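PDB 1RWZ: DNA polymerase sliding clamp from Archaeoglobus fulgidus, which forms a ring of three subunits that encircles DNA and serves as a sliding platform tethering DNA polymerase and other proteins during replication. Local coordinates for the interface of chains A and B. Coordinates in Å, arbitrary orientation; residue numbers count along the deposited sequence, not the author numbering. Chains: chain A/B, DNA polymerase sliding clamp.

Contact 1: the interface of chains A and B. Residues chain A 148, 169-170; chain B 73, 77, 106-108.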
# COMPACT_ATOMS: atom_id res chain seq x y z
N ILE A 148 -4.22 15.09 -18.06
CA ILE A 148 -4.22 16.21 -18.99
C ILE A 148 -5.41 17.16 -18.86
O ILE A 148 -5.25 18.38 -18.92
CB ILE A 148 -4.19 15.69 -20.45
CG1 ILE A 148 -2.88 14.93 -20.71
CG2 ILE A 148 -4.35 16.84 -21.43
CD1 ILE A 148 -1.64 15.78 -20.50
N VAL A 169 -0.95 23.26 -22.66
CA VAL A 169 0.27 23.02 -23.42
C VAL A 169 0.52 21.57 -23.83
O VAL A 169 1.52 21.27 -24.48
CB VAL A 169 1.49 23.56 -22.66
CG1 VAL A 169 1.35 25.06 -22.45
CG2 VAL A 169 1.63 22.85 -21.32
N ASP A 170 -0.37 20.67 -23.43
CA ASP A 170 -0.20 19.27 -23.81
C ASP A 170 -1.52 18.61 -24.19
O ASP A 170 -2.59 19.19 -24.01
CB ASP A 170 0.50 18.46 -22.70
CG ASP A 170 -0.14 18.63 -21.34
OD1 ASP A 170 -1.33 19.02 -21.25
OD2 ASP A 170 0.55 18.35 -20.33
N ARG B 73 5.82 17.68 -15.65
CA ARG B 73 4.84 17.09 -16.57
C ARG B 73 5.22 15.69 -17.03
O ARG B 73 4.40 14.78 -16.97
CB ARG B 73 4.66 17.98 -17.80
CG ARG B 73 3.92 19.27 -17.54
CD ARG B 73 3.64 20.01 -18.84
NE ARG B 73 2.92 21.26 -18.62
CZ ARG B 73 1.68 21.34 -18.14
NH1 ARG B 73 1.01 20.24 -17.83
NH2 ARG B 73 1.11 22.52 -17.96
N ILE B 77 3.10 12.32 -16.35
CA ILE B 77 2.69 11.43 -17.44
C ILE B 77 3.34 10.04 -17.30
O ILE B 77 2.71 9.03 -17.63
CB ILE B 77 3.08 12.01 -18.82
CG1 ILE B 77 2.32 13.33 -19.05
CG2 ILE B 77 2.76 11.01 -19.92
CD1 ILE B 77 0.81 13.18 -19.10
N TYR B 106 1.16 11.01 -26.26
CA TYR B 106 1.14 12.24 -25.48
C TYR B 106 1.99 13.27 -26.22
O TYR B 106 3.05 12.94 -26.75
CB TYR B 106 1.74 11.97 -24.09
CG TYR B 106 2.00 13.20 -23.24
CD1 TYR B 106 0.95 13.97 -22.74
CD2 TYR B 106 3.31 13.58 -22.91
CE1 TYR B 106 1.19 15.09 -21.94
CE2 TYR B 106 3.56 14.69 -22.11
CZ TYR B 106 2.50 15.44 -21.63
OH TYR B 106 2.73 16.53 -20.82
N LYS B 107 1.51 14.50 -26.30
CA LYS B 107 2.25 15.57 -26.96
C LYS B 107 2.42 16.69 -25.94
O LYS B 107 1.43 17.16 -25.37
CB LYS B 107 1.49 16.13 -28.16
CG LYS B 107 1.40 15.21 -29.37
CD LYS B 107 0.67 15.92 -30.50
CE LYS B 107 0.65 15.10 -31.77
NZ LYS B 107 -0.08 15.80 -32.87
N VAL B 108 3.65 17.11 -25.70
CA VAL B 108 3.87 18.19 -24.75
C VAL B 108 4.73 19.26 -25.39
O VAL B 108 5.64 18.98 -26.16
CB VAL B 108 4.56 17.69 -23.45
CG1 VAL B 108 5.93 17.12 -23.76
CG2 VAL B 108 4.67 18.85 -22.45
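Carboxylate oxygen OD2 of A:Asp170 is the polar focus at this end of the subunit seam, where two side chains of chain B converge on it. The phenol OH of B:Tyr106 donates a hydrogen bond to OD2 at 2.9 Å, reaching it from the anti side and 22° out of the carboxylate plane, while OD2 itself lies in the plane of the ring, at its edge. B:Arg73 adds a salt bridge, its NH1 standing 3.2 Å from the same OD2. The guanidinium and carboxylate planes are turned 79° apart, and OD2 lies off the guanidinium plane and out beyond the NH1 corner, with the N-H pointing away, a pairing that is electrostatic and not a hydrogen bond. Together the two neighbours probably favour a charged carboxylate here. The carboxylate owes its position to a chi1 of 51°, which tucks CG between the backbone N and the carbonyl carbon.

On the same side of the guanidinium plane, methyl CG2 of A:Val169 leans over the NE–NH2 edge, 3.4 Å from NE, at the rim opposite the NH1 corner that meets the carboxylate.

Around the tyrosine the packing is apolar. The CB of A:Asp170 approaches CE1 of B:Tyr106 at 3.5 Å from one side of the ring plane; on the opposite side B:Ile77 lays its CG1 over the rim, a neighbour from its own chain that helps fix the ring's tilt.

Beneath these side chains A:Asp170 pairs with B:Val108 as an antiparallel beta bridge, the backbone framework of this worked example of a sheet continued from one subunit into the next. The terminal methyl CD1 of A:Ile148 closes the apolar cluster at the ring's rim, slightly toward the B:Ile77 side, 3.3 Å from CE1 of B:Tyr106 and 3.8 Å from CD1 of B:Ile77.

Contact 2: the interface of chains A and B. Residues chain A 137, 174-176, 180; chain B 103-104.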
# COMPACT_ATOMS: atom_id res chain seq x y z
N GLU A 137 -7.76 -1.77 -20.34
CA GLU A 137 -7.13 -0.89 -21.32
C GLU A 137 -7.86 0.46 -21.32
O GLU A 137 -7.23 1.51 -21.40
CB GLU A 137 -7.21 -1.52 -22.71
CG GLU A 137 -6.52 -0.73 -23.81
CD GLU A 137 -5.01 -0.64 -23.63
OE1 GLU A 137 -4.47 -1.25 -22.68
OE2 GLU A 137 -4.37 0.03 -24.45
N PHE A 174 -5.70 8.43 -27.26
CA PHE A 174 -5.70 6.98 -27.13
C PHE A 174 -6.43 6.56 -28.39
O PHE A 174 -7.49 7.09 -28.70
CB PHE A 174 -6.51 6.55 -25.90
CG PHE A 174 -6.91 5.10 -25.91
CD1 PHE A 174 -6.01 4.11 -25.52
CD2 PHE A 174 -8.17 4.73 -26.35
CE1 PHE A 174 -6.38 2.76 -25.56
CE2 PHE A 174 -8.55 3.38 -26.40
CZ PHE A 174 -7.65 2.40 -26.00
N HIS A 175 -5.86 5.62 -29.14
CA HIS A 175 -6.50 5.19 -30.37
C HIS A 175 -6.30 3.71 -30.65
O HIS A 175 -5.19 3.19 -30.53
CB HIS A 175 -5.96 6.00 -31.55
CG HIS A 175 -6.47 5.55 -32.88
ND1 HIS A 175 -5.70 5.58 -34.02
CD2 HIS A 175 -7.68 5.07 -33.26
CE1 HIS A 175 -6.41 5.14 -35.04
NE2 HIS A 175 -7.62 4.83 -34.61
N MET A 176 -7.39 3.05 -31.01
CA MET A 176 -7.36 1.64 -31.35
C MET A 176 -8.14 1.44 -32.64
O MET A 176 -9.26 1.92 -32.78
CB MET A 176 -7.97 0.79 -30.24
CG MET A 176 -7.01 0.51 -29.09
SD MET A 176 -7.73 -0.60 -27.88
CE MET A 176 -7.61 -2.14 -28.71
N GLU A 180 -7.54 -3.94 -33.73
CA GLU A 180 -7.07 -3.99 -32.35
C GLU A 180 -8.20 -4.21 -31.34
O GLU A 180 -7.96 -4.68 -30.22
CB GLU A 180 -6.33 -2.70 -32.00
CG GLU A 180 -5.05 -2.47 -32.80
CD GLU A 180 -4.37 -1.15 -32.47
OE1 GLU A 180 -4.97 -0.09 -32.75
OE2 GLU A 180 -3.24 -1.18 -31.94
N SER B 103 -1.35 2.24 -26.56
CA SER B 103 -2.16 2.83 -27.63
C SER B 103 -2.30 4.33 -27.41
O SER B 103 -3.21 4.96 -27.95
CB SER B 103 -3.55 2.19 -27.65
OG SER B 103 -3.48 0.81 -27.96
N VAL B 104 -1.39 4.90 -26.62
CA VAL B 104 -1.43 6.31 -26.30
C VAL B 104 -0.30 7.15 -26.88
O VAL B 104 0.84 6.70 -26.97
CB VAL B 104 -1.43 6.49 -24.77
CG1 VAL B 104 -1.24 7.95 -24.39
CG2 VAL B 104 -2.72 5.95 -24.19
O HOH W 1 -2.73 2.15 -24.10
O HOH W 2 -3.20 1.27 -30.97
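B:Ser103, which gives up the most surface to its partner in this patch, lies against A:Phe174 and A:His175 on strand 170-176. Its carbonyl O accepts a hydrogen bond from the backbone N of A:His175 at 3.0 Å, a straight bond with the donor nearly along the C=O axis (161°). Next to it A:Phe174 and B:Val104 form an antiparallel beta bridge.

The ring of A:Phe174 supplies the apolar side of the contact. With CG anti to the backbone N (chi1 163°), the ring turns one edge toward chain B. Methyl CG2 of B:Val104 meets that edge in the ring plane, 4.0 Å from CD1. The CB of B:Ser103 instead sits beyond the rim and raised toward one face, 3.6 Å from CE1.

Waters mediate further contacts of the serine's amide and hydroxyl. Water 1, also in the plane of the phenylalanine edge, lies 2.8 Å from the backbone N of B:Ser103. It is bound in turn at 2.7 Å by OE2 of A:Glu137, a carboxylate carried on helix 135-146. Water 2 stands 3.1 Å from the hydroxyl OG of B:Ser103 and links it to the carbonyl O of A:His175 and, at 2.6 Å, to OE2 of A:Glu180. The serine is thus held by its carbonyl directly and by its amide and hydroxyl through solvent.

By capturing the residue that leads into strand 104-109, the site probably helps to secure the intersubunit sheet where that strand begins, and with it the closure of the trimeric ring around DNA.

Contact 1 and contact 2 lie about 17 Å apart, measured between the centres of their C-alpha atoms, and share both edge strands of the seam: 170-176 of chain A and 104-109 of chain B. Because the strands run antiparallel, contact 1 combines the start of the first with the later part of the second, and contact 2 the reverse, in the same register. Contact 1 adds charge and apolar packing, contact 2 bridging water. The seam joins unlike surfaces of identical subunits, and a head-to-tail join of this kind can be repeated until the three copies of the homotrimer close into a toroid.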